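Local coordinates for protein homospermidine synthase (Legionella pneumophila subsp. pneumophila str. Philadelphia 1, PDB 2PH5) that binds NAD and is probably a homospermidine synthase, a transferase that makes the polyamine homospermidine, at residues 29-34 / 431-436; 53-58 / 386-391; 278-283 / 356-361; 380-385 / 392-397. One frame throughout, in Å; residues are numbered along the deposited sequence.

Overall arrangement
From the N terminus, helix 23-35 of the Rossmann-type domain supplies 29-34, which meets 431-436 almost 400 residues later in contact 1; the loop so closed holds the other three contacts. Contact 2 opens next, joining 53-58 at the start of helix 55-59 to the turn 386-391, and contact 3 lies nested within it, tying the loop 278-283 onto strand 352-364 of the mixed sheet. Contact 4 follows contact 3 in series and crosses contact 2, because its segments 380-385 and 392-397 flank the turn 386-391. Contacts 1 and 2 join helices 23-35 and 55-59, beside the parallel sheet, to late segments of the chain; contact 4 lies beside both, its centre about 16 Å from that of contact 3.

Contact 1 of 4, residues 29-34 / 431-436; sequences MPLIFE and KPYLGK
Leu31 and Tyr433 mark the closest backbone approach, their CA atoms 9.5 Å apart, so helix 29-34 and the 3-10 turn 431-433 meet through side chains alone. The Tyr433 ring bridges this distance. Leu31 lies over one of its faces: CD2 stands almost above the ring centre, 4.2 Å from the Tyr433 centroid and 12° off the normal, a CH-pi contact, while Leu31 CG comes within 3.8 Å of Tyr433 CE1. The two side chains run past each other in opposite directions. Glu34, one helical turn further on, meets the phenol end. Its chain is extended, with CG trans to the backbone N (chi1 -171°), and this carries the carboxylate out to the hydroxyl. Tyr433 OH donates to Glu34 OE2 over 2.7 Å in a bond of weak geometry; the carboxylate and ring planes are 51° apart, and Glu34 OE1 lies in the ring plane at its edge. Val397 and Ile401 of helix 391-408 also pack on Leu31, and Ala398 on Tyr433, so the pair closes against the long helix behind it. One tyrosine thus offers helix 23-35 two surfaces: its apolar face to Leu31 and its hydroxyl to Glu34, so that the hydroxyl of this buried residue has a carboxylate acceptor on the partly exposed border of the same helix.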
# COMPACT_ATOMS: atom_id res chain seq x y z
N MSE A 29 -28.63 8.55 -13.33
CA MSE A 29 -30.02 8.19 -13.59
C MSE A 29 -31.00 8.50 -12.46
O MSE A 29 -31.96 9.25 -12.65
CB MSE A 29 -30.12 6.72 -13.96
CG MSE A 29 -29.61 6.41 -15.33
SE MSE A 29 -30.79 7.13 -16.67
CE MSE A 29 -31.62 5.48 -17.24
N PRO A 30 -30.76 7.93 -11.27
CA PRO A 30 -31.64 8.16 -10.13
C PRO A 30 -31.89 9.64 -9.81
O PRO A 30 -33.03 10.03 -9.55
CB PRO A 30 -30.91 7.45 -8.99
CG PRO A 30 -30.23 6.33 -9.70
CD PRO A 30 -29.68 6.99 -10.91
N LEU A 31 -30.84 10.45 -9.82
CA LEU A 31 -30.96 11.87 -9.50
C LEU A 31 -31.77 12.67 -10.52
O LEU A 31 -32.38 13.68 -10.18
CB LEU A 31 -29.57 12.51 -9.31
CG LEU A 31 -28.87 12.31 -7.96
CD1 LEU A 31 -28.63 10.84 -7.73
CD2 LEU A 31 -27.55 13.07 -7.90
N ILE A 32 -31.77 12.23 -11.77
CA ILE A 32 -32.52 12.94 -12.80
C ILE A 32 -34.02 12.74 -12.62
O ILE A 32 -34.80 13.69 -12.74
CB ILE A 32 -32.11 12.45 -14.18
CG1 ILE A 32 -30.59 12.54 -14.33
CG2 ILE A 32 -32.82 13.28 -15.24
CD1 ILE A 32 -30.07 11.97 -15.63
N PHE A 33 -34.42 11.51 -12.33
CA PHE A 33 -35.84 11.23 -12.13
C PHE A 33 -36.28 11.66 -10.74
O PHE A 33 -37.47 11.74 -10.45
CB PHE A 33 -36.12 9.75 -12.34
CG PHE A 33 -35.99 9.33 -13.77
CD1 PHE A 33 -36.92 9.76 -14.71
CD2 PHE A 33 -34.93 8.54 -14.18
CE1 PHE A 33 -36.79 9.40 -16.06
CE2 PHE A 33 -34.78 8.18 -15.52
CZ PHE A 33 -35.72 8.61 -16.46
N GLU A 34 -35.31 11.95 -9.88
CA GLU A 34 -35.61 12.37 -8.52
C GLU A 34 -35.84 13.88 -8.46
O GLU A 34 -36.63 14.37 -7.66
CB GLU A 34 -34.46 11.99 -7.59
CG GLU A 34 -34.75 12.18 -6.11
CD GLU A 34 -33.53 11.90 -5.24
OE1 GLU A 34 -32.73 11.01 -5.60
OE2 GLU A 34 -33.38 12.57 -4.19
N LYS A 431 -26.27 19.57 -1.25
CA LYS A 431 -26.18 19.30 0.18
C LYS A 431 -26.96 18.08 0.67
O LYS A 431 -26.48 17.32 1.50
CB LYS A 431 -26.62 20.54 0.96
CG LYS A 431 -25.80 20.84 2.20
CD LYS A 431 -25.72 22.35 2.46
CE LYS A 431 -24.76 22.69 3.60
NZ LYS A 431 -24.53 24.15 3.80
N PRO A 432 -28.19 17.89 0.16
CA PRO A 432 -28.99 16.73 0.58
C PRO A 432 -28.43 15.41 0.09
O PRO A 432 -28.93 14.34 0.43
CB PRO A 432 -30.36 17.02 -0.04
CG PRO A 432 -30.41 18.51 -0.04
CD PRO A 432 -29.02 18.87 -0.54
N TYR A 433 -27.38 15.49 -0.72
CA TYR A 433 -26.75 14.31 -1.30
C TYR A 433 -25.34 14.08 -0.78
O TYR A 433 -24.71 13.08 -1.12
CB TYR A 433 -26.69 14.47 -2.82
CG TYR A 433 -28.02 14.39 -3.53
CD1 TYR A 433 -28.64 13.16 -3.74
CD2 TYR A 433 -28.64 15.54 -4.02
CE1 TYR A 433 -29.85 13.07 -4.42
CE2 TYR A 433 -29.86 15.46 -4.71
CZ TYR A 433 -30.45 14.22 -4.91
OH TYR A 433 -31.65 14.11 -5.59
N LEU A 434 -24.85 14.99 0.05
CA LEU A 434 -23.48 14.91 0.55
C LEU A 434 -23.29 14.50 2.01
O LEU A 434 -22.19 14.63 2.56
CB LEU A 434 -22.79 16.25 0.29
CG LEU A 434 -22.87 16.74 -1.17
CD1 LEU A 434 -22.19 18.10 -1.32
CD2 LEU A 434 -22.20 15.72 -2.06
N GLY A 435 -24.34 13.98 2.63
CA GLY A 435 -24.25 13.56 4.01
C GLY A 435 -23.98 14.76 4.91
O GLY A 435 -24.60 15.82 4.74
N LYS A 436 -23.08 14.60 5.86
CA LYS A 436 -22.75 15.70 6.74
C LYS A 436 -21.70 16.57 6.05
O LYS A 436 -20.64 16.08 5.66
CB LYS A 436 -22.21 15.18 8.07
CG LYS A 436 -21.07 14.21 7.95
CD LYS A 436 -20.65 13.69 9.32
CE LYS A 436 -20.23 14.83 10.24
NZ LYS A 436 -19.54 14.31 11.47

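Contact 2 of 4, residues 53-58 / 386-391; sequences VDVAQQ and APYNNA
Val55 and Tyr388 lie alongside each other in opposite directions, the valine branch over one face of the ring. Val55 CG2 sits 3.3 Å above the ring plane, displaced toward the rim, and its line to the Tyr388 centroid (3.6 Å) is 21° from the normal, which defines a CH-pi contact. Its nearest ring atom is Tyr388 CD1; Val53 CG2 approaches that same carbon from an oblique direction at 4.4 Å. Helix 55-59 follows strand 43-47 of the parallel Rossmann-type sheet, whereas Tyr388 projects from the loop between helices 379-385 and 391-408, so the ring links that loop to helix 55-59. At its far end the phenol meets two side chains, each crossing it at about a right angle. Gln58 presents its aliphatic part, with CG 3.2 Å from Tyr388 OH. The Asp54 carboxylate is turned 82° from the ring plane and leaves OD1 3.8 Å from Tyr388 OH, too long for a hydrogen bond. Positive phi and psi place Tyr388 in the left-handed region, and in the same turn Asn389 ND2 donates to Pro387 O over 2.9 Å, as well as to Ala27 O of helix 23-35. Val55 also packs on Phe21, an NAD-binding residue.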
# COMPACT_ATOMS: atom_id res chain seq x y z
N VAL A 53 -25.26 -4.23 -16.14
CA VAL A 53 -26.21 -3.64 -15.20
C VAL A 53 -27.54 -3.34 -15.89
O VAL A 53 -27.59 -3.10 -17.10
CB VAL A 53 -25.63 -2.35 -14.57
CG1 VAL A 53 -25.77 -1.18 -15.54
CG2 VAL A 53 -26.31 -2.05 -13.25
N ASP A 54 -28.61 -3.36 -15.11
CA ASP A 54 -29.93 -3.12 -15.66
C ASP A 54 -30.53 -1.77 -15.29
O ASP A 54 -31.75 -1.62 -15.20
CB ASP A 54 -30.88 -4.24 -15.22
CG ASP A 54 -30.81 -4.51 -13.73
OD1 ASP A 54 -31.25 -3.64 -12.94
OD2 ASP A 54 -30.32 -5.59 -13.34
N VAL A 55 -29.67 -0.77 -15.10
CA VAL A 55 -30.12 0.57 -14.74
C VAL A 55 -31.08 1.14 -15.79
O VAL A 55 -32.19 1.59 -15.46
CB VAL A 55 -28.91 1.52 -14.53
CG1 VAL A 55 -29.38 2.92 -14.12
CG2 VAL A 55 -28.00 0.95 -13.46
N ALA A 56 -30.67 1.12 -17.05
CA ALA A 56 -31.52 1.62 -18.12
C ALA A 56 -32.87 0.90 -18.15
O ALA A 56 -33.91 1.53 -18.32
CB ALA A 56 -30.81 1.48 -19.45
N GLN A 57 -32.85 -0.42 -17.98
CA GLN A 57 -34.08 -1.20 -18.01
C GLN A 57 -35.03 -0.91 -16.85
O GLN A 57 -36.24 -0.96 -17.00
CB GLN A 57 -33.79 -2.70 -18.05
CG GLN A 57 -33.07 -3.17 -19.29
CD GLN A 57 -31.56 -3.17 -19.13
OE1 GLN A 57 -30.98 -2.19 -18.65
NE2 GLN A 57 -30.91 -4.26 -19.54
N GLN A 58 -34.47 -0.60 -15.68
CA GLN A 58 -35.28 -0.31 -14.51
C GLN A 58 -36.04 1.00 -14.69
O GLN A 58 -37.17 1.13 -14.22
CB GLN A 58 -34.41 -0.23 -13.26
CG GLN A 58 -33.69 -1.53 -12.94
CD GLN A 58 -34.60 -2.59 -12.34
OE1 GLN A 58 -34.18 -3.72 -12.09
NE2 GLN A 58 -35.86 -2.22 -12.09
N ALA A 386 -29.91 6.95 -2.69
CA ALA A 386 -30.03 6.60 -4.10
C ALA A 386 -29.37 5.27 -4.47
O ALA A 386 -28.31 4.92 -3.94
CB ALA A 386 -29.44 7.71 -4.96
N PRO A 387 -29.99 4.52 -5.39
CA PRO A 387 -29.45 3.23 -5.82
C PRO A 387 -28.33 3.46 -6.84
O PRO A 387 -28.07 4.60 -7.25
CB PRO A 387 -30.66 2.56 -6.46
CG PRO A 387 -31.36 3.71 -7.10
CD PRO A 387 -31.30 4.77 -6.02
N TYR A 388 -27.67 2.37 -7.24
CA TYR A 388 -26.59 2.42 -8.22
C TYR A 388 -25.58 3.50 -7.84
O TYR A 388 -25.06 4.21 -8.70
CB TYR A 388 -27.18 2.72 -9.60
CG TYR A 388 -28.37 1.85 -9.93
CD1 TYR A 388 -28.21 0.49 -10.15
CD2 TYR A 388 -29.66 2.38 -9.98
CE1 TYR A 388 -29.30 -0.34 -10.40
CE2 TYR A 388 -30.76 1.57 -10.24
CZ TYR A 388 -30.57 0.21 -10.45
OH TYR A 388 -31.63 -0.63 -10.70
N ASN A 389 -25.32 3.62 -6.55
CA ASN A 389 -24.41 4.63 -6.05
C ASN A 389 -23.64 4.21 -4.80
O ASN A 389 -24.15 3.48 -3.94
CB ASN A 389 -25.19 5.91 -5.70
CG ASN A 389 -25.27 6.88 -6.86
OD1 ASN A 389 -24.30 7.57 -7.18
ND2 ASN A 389 -26.44 6.93 -7.49
N ASN A 390 -22.39 4.66 -4.73
CA ASN A 390 -21.58 4.42 -3.56
C ASN A 390 -21.27 5.84 -3.08
O ASN A 390 -21.70 6.80 -3.70
CB ASN A 390 -20.28 3.64 -3.87
CG ASN A 390 -19.45 4.25 -4.98
OD1 ASN A 390 -19.21 5.46 -5.02
ND2 ASN A 390 -18.98 3.40 -5.89
N ALA A 391 -20.55 5.95 -1.97
CA ALA A 391 -20.22 7.25 -1.42
C ALA A 391 -19.56 8.16 -2.46
O ALA A 391 -19.95 9.31 -2.62
CB ALA A 391 -19.29 7.08 -0.23

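Contact 3 of 4, residues 278-283 / 356-361; sequences SWTPTL and CDELGV
Hydrogen bonds dominate this contact, and all of them end on the carboxylate of Glu358, which reaches from strand 352-364 into the turn formed by Thr280, Pro281 and Thr282. OE1 takes two good bonds. Thr280 OG1 donates to Glu358 OE1 over 2.7 Å from above the carboxylate plane, and the Thr282 N-H donates to the same oxygen over 3.1 Å, on the syn side but tilted out of plane, with an N-H...O angle of 150°. These two donors reach OE1 from opposite faces of the carboxylate. OE2 receives Thr282 OG1 at 2.6 Å, far above the plane (80° out of it), and the Thr282 amide also reaches OE2 in a weak, longer bond of 3.5 Å. A further partner of OE2 is Thr376 OG1, on the adjacent strand 370-378.

The remaining contact is van der Waals: Pro281, approaching from the opposite direction, brings CG to 3.1 Å from Glu358 OE2. Glu358 reaches this position through a bend at chi2 (-149°), which swings the carboxylate in among the threonines.

In the fold, strand 352-364 lies between strands 202-213 and 370-378 of the mixed sheet, and the backbone of Glu358 pairs with Gln208. The turn 278-283 follows strand 275-278 and lies over the face of the sheet toward which Glu358 projects. With both oxygens gripped by neutral hydroxyls and an amide, from several directions around its plane, the buried carboxylate has its rotation fixed and ties Thr280 and Thr282, on either side of Pro281 in sequence, to the sheet.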
# COMPACT_ATOMS: atom_id res chain seq x y z
N SER A 278 -1.37 15.91 4.54
CA SER A 278 -2.57 16.71 4.58
C SER A 278 -3.44 16.34 5.78
O SER A 278 -2.99 15.63 6.68
CB SER A 278 -3.35 16.55 3.27
OG SER A 278 -4.39 17.50 3.15
N TRP A 279 -4.68 16.81 5.80
CA TRP A 279 -5.54 16.54 6.94
C TRP A 279 -7.01 16.37 6.57
O TRP A 279 -7.51 17.04 5.67
CB TRP A 279 -5.41 17.67 7.95
CG TRP A 279 -6.14 17.43 9.23
CD1 TRP A 279 -5.66 16.81 10.33
CD2 TRP A 279 -7.48 17.83 9.54
NE1 TRP A 279 -6.61 16.79 11.32
CE2 TRP A 279 -7.74 17.41 10.86
CE3 TRP A 279 -8.49 18.50 8.83
CZ2 TRP A 279 -8.97 17.65 11.50
CZ3 TRP A 279 -9.71 18.73 9.46
CH2 TRP A 279 -9.93 18.30 10.78
N THR A 280 -7.69 15.50 7.31
CA THR A 280 -9.10 15.22 7.10
C THR A 280 -9.74 15.16 8.50
O THR A 280 -9.13 14.70 9.45
CB THR A 280 -9.26 13.87 6.35
OG1 THR A 280 -10.43 13.92 5.53
CG2 THR A 280 -9.37 12.71 7.33
N PRO A 281 -10.99 15.65 8.64
CA PRO A 281 -11.65 15.63 9.95
C PRO A 281 -11.87 14.27 10.61
O PRO A 281 -11.50 14.08 11.77
CB PRO A 281 -12.95 16.41 9.70
CG PRO A 281 -13.20 16.21 8.22
CD PRO A 281 -11.83 16.31 7.62
N THR A 282 -12.45 13.32 9.89
CA THR A 282 -12.70 11.99 10.44
C THR A 282 -11.46 11.24 10.92
O THR A 282 -11.41 10.78 12.07
CB THR A 282 -13.45 11.11 9.42
OG1 THR A 282 -14.67 11.75 9.05
CG2 THR A 282 -13.76 9.75 10.02
N LEU A 283 -10.45 11.08 10.06
CA LEU A 283 -9.23 10.39 10.49
C LEU A 283 -8.09 11.32 10.92
O LEU A 283 -7.30 10.96 11.80
CB LEU A 283 -8.71 9.44 9.40
CG LEU A 283 -9.36 8.05 9.42
CD1 LEU A 283 -9.37 7.52 10.86
CD2 LEU A 283 -10.78 8.14 8.89
N CYS A 356 -16.72 5.36 4.24
CA CYS A 356 -17.24 6.61 3.73
C CYS A 356 -16.20 7.34 2.89
O CYS A 356 -15.02 6.96 2.85
CB CYS A 356 -17.70 7.49 4.88
SG CYS A 356 -16.38 7.97 6.00
N ASP A 357 -16.64 8.39 2.21
CA ASP A 357 -15.74 9.16 1.38
C ASP A 357 -15.73 10.60 1.88
O ASP A 357 -16.76 11.28 1.84
CB ASP A 357 -16.23 9.11 -0.08
CG ASP A 357 -15.17 9.56 -1.06
OD1 ASP A 357 -14.39 10.48 -0.72
OD2 ASP A 357 -15.12 9.00 -2.18
N GLU A 358 -14.57 11.05 2.36
CA GLU A 358 -14.44 12.42 2.85
C GLU A 358 -13.77 13.29 1.83
O GLU A 358 -12.55 13.35 1.75
CB GLU A 358 -13.60 12.50 4.13
CG GLU A 358 -14.39 12.29 5.37
CD GLU A 358 -13.84 13.06 6.57
OE1 GLU A 358 -12.60 13.03 6.80
OE2 GLU A 358 -14.67 13.68 7.27
N LEU A 359 -14.58 13.98 1.03
CA LEU A 359 -14.06 14.87 0.00
C LEU A 359 -14.20 16.30 0.47
O LEU A 359 -15.27 16.71 0.93
CB LEU A 359 -14.84 14.68 -1.30
CG LEU A 359 -14.54 15.72 -2.38
CD1 LEU A 359 -13.07 15.62 -2.77
CD2 LEU A 359 -15.44 15.47 -3.61
N GLY A 360 -13.12 17.08 0.38
CA GLY A 360 -13.19 18.46 0.80
C GLY A 360 -11.92 19.23 0.49
O GLY A 360 -11.01 18.70 -0.14
N VAL A 361 -11.88 20.48 0.94
CA VAL A 361 -10.73 21.35 0.71
C VAL A 361 -10.14 21.86 2.01
O VAL A 361 -10.85 22.25 2.93
CB VAL A 361 -11.10 22.56 -0.15
CG1 VAL A 361 -11.29 22.13 -1.59
CG2 VAL A 361 -12.36 23.21 0.39

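Contact 4 of 4, residues 380-385 / 392-397; sequences QEARQI and TSLQVV. With NAD (nicotinamide-adenine-dinucleotide), chain C.
The nicotinamide end of the NAD pocket is lined on one side by helix 391-408, and the opposite side of this helix, through Leu394, packs on Ala382 and Ile385 of the short helix 379-385. A separation of two residues puts Val396 and Leu394 on nearly opposite sides of the helix. Val396 CG1 lies above the nicotinamide plane, just beyond the C4N rim, 3.5 Å from NAD C4N, the carbon that gains or loses hydride in NAD chemistry; Val396 CG2 lies further off, 4.0 Å from NAD C4N.

On the other side one methyl does all the touching. Leu394 CD2 is 3.7 Å from both CA and CB of Ala382 and 3.8 Å from Ile385 CG2. With Leu394 CG trans to the backbone N (chi1 -172°), the leucine reaches away from its own helix and sets this methyl between the two residues of the other, one turn apart. The Ile385 and Leu394 side chains cross at about a right angle.

The two helices are consecutive in the chain, joined by the short loop 386-390, and their nearest CA atoms, those of Ala382 and Leu394, are only 6.7 Å apart, consistent with the small Ala382 side chain at the closest point. Asn390 N-caps the second helix by accepting from the Ser393 amide, and the Ser393 hydroxyl hydrogen-bonds Asn389 OD1. Thr392 OG1 joins Asp357 OD2, and Gln395 NE2 reaches Ser375 OG, tying the start of helix 391-408 to the mixed sheet. Leu394 also meets Leu377 of strand 370-378 and Leu31 of the Rossmann-type helix 23-35.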
# COMPACT_ATOMS: atom_id res chain seq x y z
N GLN A 380 -23.62 3.84 3.76
CA GLN A 380 -24.96 3.59 4.29
C GLN A 380 -25.93 4.72 3.93
O GLN A 380 -27.03 4.47 3.42
CB GLN A 380 -24.91 3.40 5.81
CG GLN A 380 -24.27 2.08 6.26
CD GLN A 380 -22.76 2.19 6.49
OE1 GLN A 380 -22.09 3.05 5.93
NE2 GLN A 380 -22.23 1.31 7.33
N GLU A 381 -25.52 5.96 4.18
CA GLU A 381 -26.40 7.06 3.85
C GLU A 381 -26.60 7.17 2.34
O GLU A 381 -27.70 7.45 1.86
CB GLU A 381 -25.84 8.37 4.43
CG GLU A 381 -26.60 9.58 3.96
CD GLU A 381 -26.52 10.74 4.94
OE1 GLU A 381 -25.65 10.74 5.84
OE2 GLU A 381 -27.35 11.67 4.78
N ALA A 382 -25.54 6.90 1.58
CA ALA A 382 -25.60 6.97 0.13
C ALA A 382 -26.58 5.95 -0.45
O ALA A 382 -27.21 6.20 -1.48
CB ALA A 382 -24.22 6.75 -0.47
N ARG A 383 -26.71 4.81 0.20
CA ARG A 383 -27.61 3.77 -0.28
C ARG A 383 -29.07 4.06 0.05
O ARG A 383 -29.96 3.63 -0.68
CB ARG A 383 -27.21 2.41 0.29
CG ARG A 383 -26.11 1.75 -0.50
CD ARG A 383 -25.53 0.54 0.19
NE ARG A 383 -24.49 -0.08 -0.63
CZ ARG A 383 -23.57 -0.92 -0.18
NH1 ARG A 383 -23.55 -1.26 1.10
NH2 ARG A 383 -22.67 -1.42 -1.02
N GLN A 384 -29.32 4.78 1.13
CA GLN A 384 -30.70 5.08 1.45
C GLN A 384 -31.15 6.28 0.61
O GLN A 384 -32.34 6.47 0.38
CB GLN A 384 -30.87 5.37 2.94
CG GLN A 384 -30.21 6.63 3.42
CD GLN A 384 -30.59 6.99 4.85
OE1 GLN A 384 -30.40 6.20 5.78
NE2 GLN A 384 -31.12 8.21 5.03
N ILE A 385 -30.18 7.05 0.13
CA ILE A 385 -30.44 8.24 -0.69
C ILE A 385 -30.65 7.93 -2.17
O ILE A 385 -31.46 8.57 -2.84
CB ILE A 385 -29.28 9.26 -0.56
CG1 ILE A 385 -29.37 9.99 0.78
CG2 ILE A 385 -29.31 10.26 -1.71
CD1 ILE A 385 -28.15 10.84 1.10
N THR A 392 -18.58 7.62 -3.18
CA THR A 392 -17.85 8.35 -4.20
C THR A 392 -18.71 8.81 -5.37
O THR A 392 -18.76 10.00 -5.68
CB THR A 392 -16.68 7.51 -4.76
OG1 THR A 392 -15.87 7.04 -3.67
CG2 THR A 392 -15.81 8.32 -5.71
N SER A 393 -19.38 7.87 -6.03
CA SER A 393 -20.20 8.23 -7.18
C SER A 393 -21.27 9.26 -6.81
O SER A 393 -21.47 10.24 -7.54
CB SER A 393 -20.87 6.99 -7.78
OG SER A 393 -21.79 6.41 -6.88
N LEU A 394 -21.94 9.06 -5.68
CA LEU A 394 -23.00 9.97 -5.26
C LEU A 394 -22.54 11.42 -5.10
O LEU A 394 -23.30 12.34 -5.37
CB LEU A 394 -23.65 9.51 -3.95
CG LEU A 394 -24.90 10.31 -3.56
CD1 LEU A 394 -25.86 10.32 -4.75
CD2 LEU A 394 -25.59 9.70 -2.33
N GLN A 395 -21.30 11.62 -4.68
CA GLN A 395 -20.82 12.97 -4.51
C GLN A 395 -20.58 13.61 -5.87
O GLN A 395 -20.70 14.83 -6.04
CB GLN A 395 -19.53 12.99 -3.69
CG GLN A 395 -19.69 12.53 -2.27
CD GLN A 395 -18.36 12.37 -1.56
OE1 GLN A 395 -17.46 11.70 -2.05
NE2 GLN A 395 -18.23 12.99 -0.39
N VAL A 396 -20.28 12.78 -6.87
CA VAL A 396 -20.03 13.29 -8.21
C VAL A 396 -21.30 13.65 -8.94
O VAL A 396 -21.38 14.71 -9.58
CB VAL A 396 -19.26 12.26 -9.06
CG1 VAL A 396 -18.78 12.91 -10.34
CG2 VAL A 396 -18.11 11.68 -8.26
N VAL A 397 -22.31 12.79 -8.86
CA VAL A 397 -23.56 13.05 -9.55
C VAL A 397 -24.39 14.11 -8.83
O VAL A 397 -25.21 14.80 -9.44
CB VAL A 397 -24.38 11.73 -9.75
CG1 VAL A 397 -23.57 10.76 -10.60
CG2 VAL A 397 -24.74 11.09 -8.42
PA NAD C . -16.38 5.01 -17.76
O1A NAD C . -15.16 4.58 -18.54
O2A NAD C . -16.86 4.12 -16.67
O5B NAD C . -17.62 5.28 -18.76
C5B NAD C . -17.44 6.06 -19.94
C4B NAD C . -18.52 5.65 -20.96
O4B NAD C . -18.27 6.41 -22.12
C3B NAD C . -18.48 4.17 -21.37
O3B NAD C . -19.76 3.56 -21.17
C2B NAD C . -18.09 4.20 -22.82
O2B NAD C . -18.63 3.16 -23.61
C1B NAD C . -18.49 5.61 -23.27
N9A NAD C . -17.70 6.18 -24.36
C8A NAD C . -16.34 5.90 -24.59
N7A NAD C . -16.06 5.85 -25.90
C5A NAD C . -17.22 6.09 -26.55
C6A NAD C . -17.53 6.17 -27.91
N6A NAD C . -16.63 6.02 -28.88
N1A NAD C . -18.85 6.43 -28.24
C2A NAD C . -19.83 6.60 -27.29
N3A NAD C . -19.56 6.54 -25.95
C4A NAD C . -18.26 6.28 -25.62
O3 NAD C . -15.98 6.40 -17.12
PN NAD C . -16.79 7.48 -16.25
O1N NAD C . -15.94 7.82 -15.09
O2N NAD C . -18.17 6.94 -16.01
O5D NAD C . -16.73 8.58 -17.39
C5D NAD C . -17.25 9.89 -17.30
C4D NAD C . -16.06 10.76 -16.97
O4D NAD C . -16.35 11.52 -15.82
C3D NAD C . -14.63 11.07 -17.37
O3D NAD C . -14.58 12.01 -18.43
C2D NAD C . -14.04 11.59 -16.07
O2D NAD C . -12.92 12.40 -16.25
C1D NAD C . -15.23 12.29 -15.42
N1N NAD C . -15.29 12.26 -13.94
C2N NAD C . -15.31 13.44 -13.23
C3N NAD C . -15.39 13.36 -11.82
C7N NAD C . -15.43 14.58 -10.97
O7N NAD C . -15.52 14.40 -9.61
N7N NAD C . -15.41 15.80 -11.46
C4N NAD C . -15.44 12.09 -11.15
C5N NAD C . -15.42 10.91 -11.92
C6N NAD C . -15.34 10.98 -13.30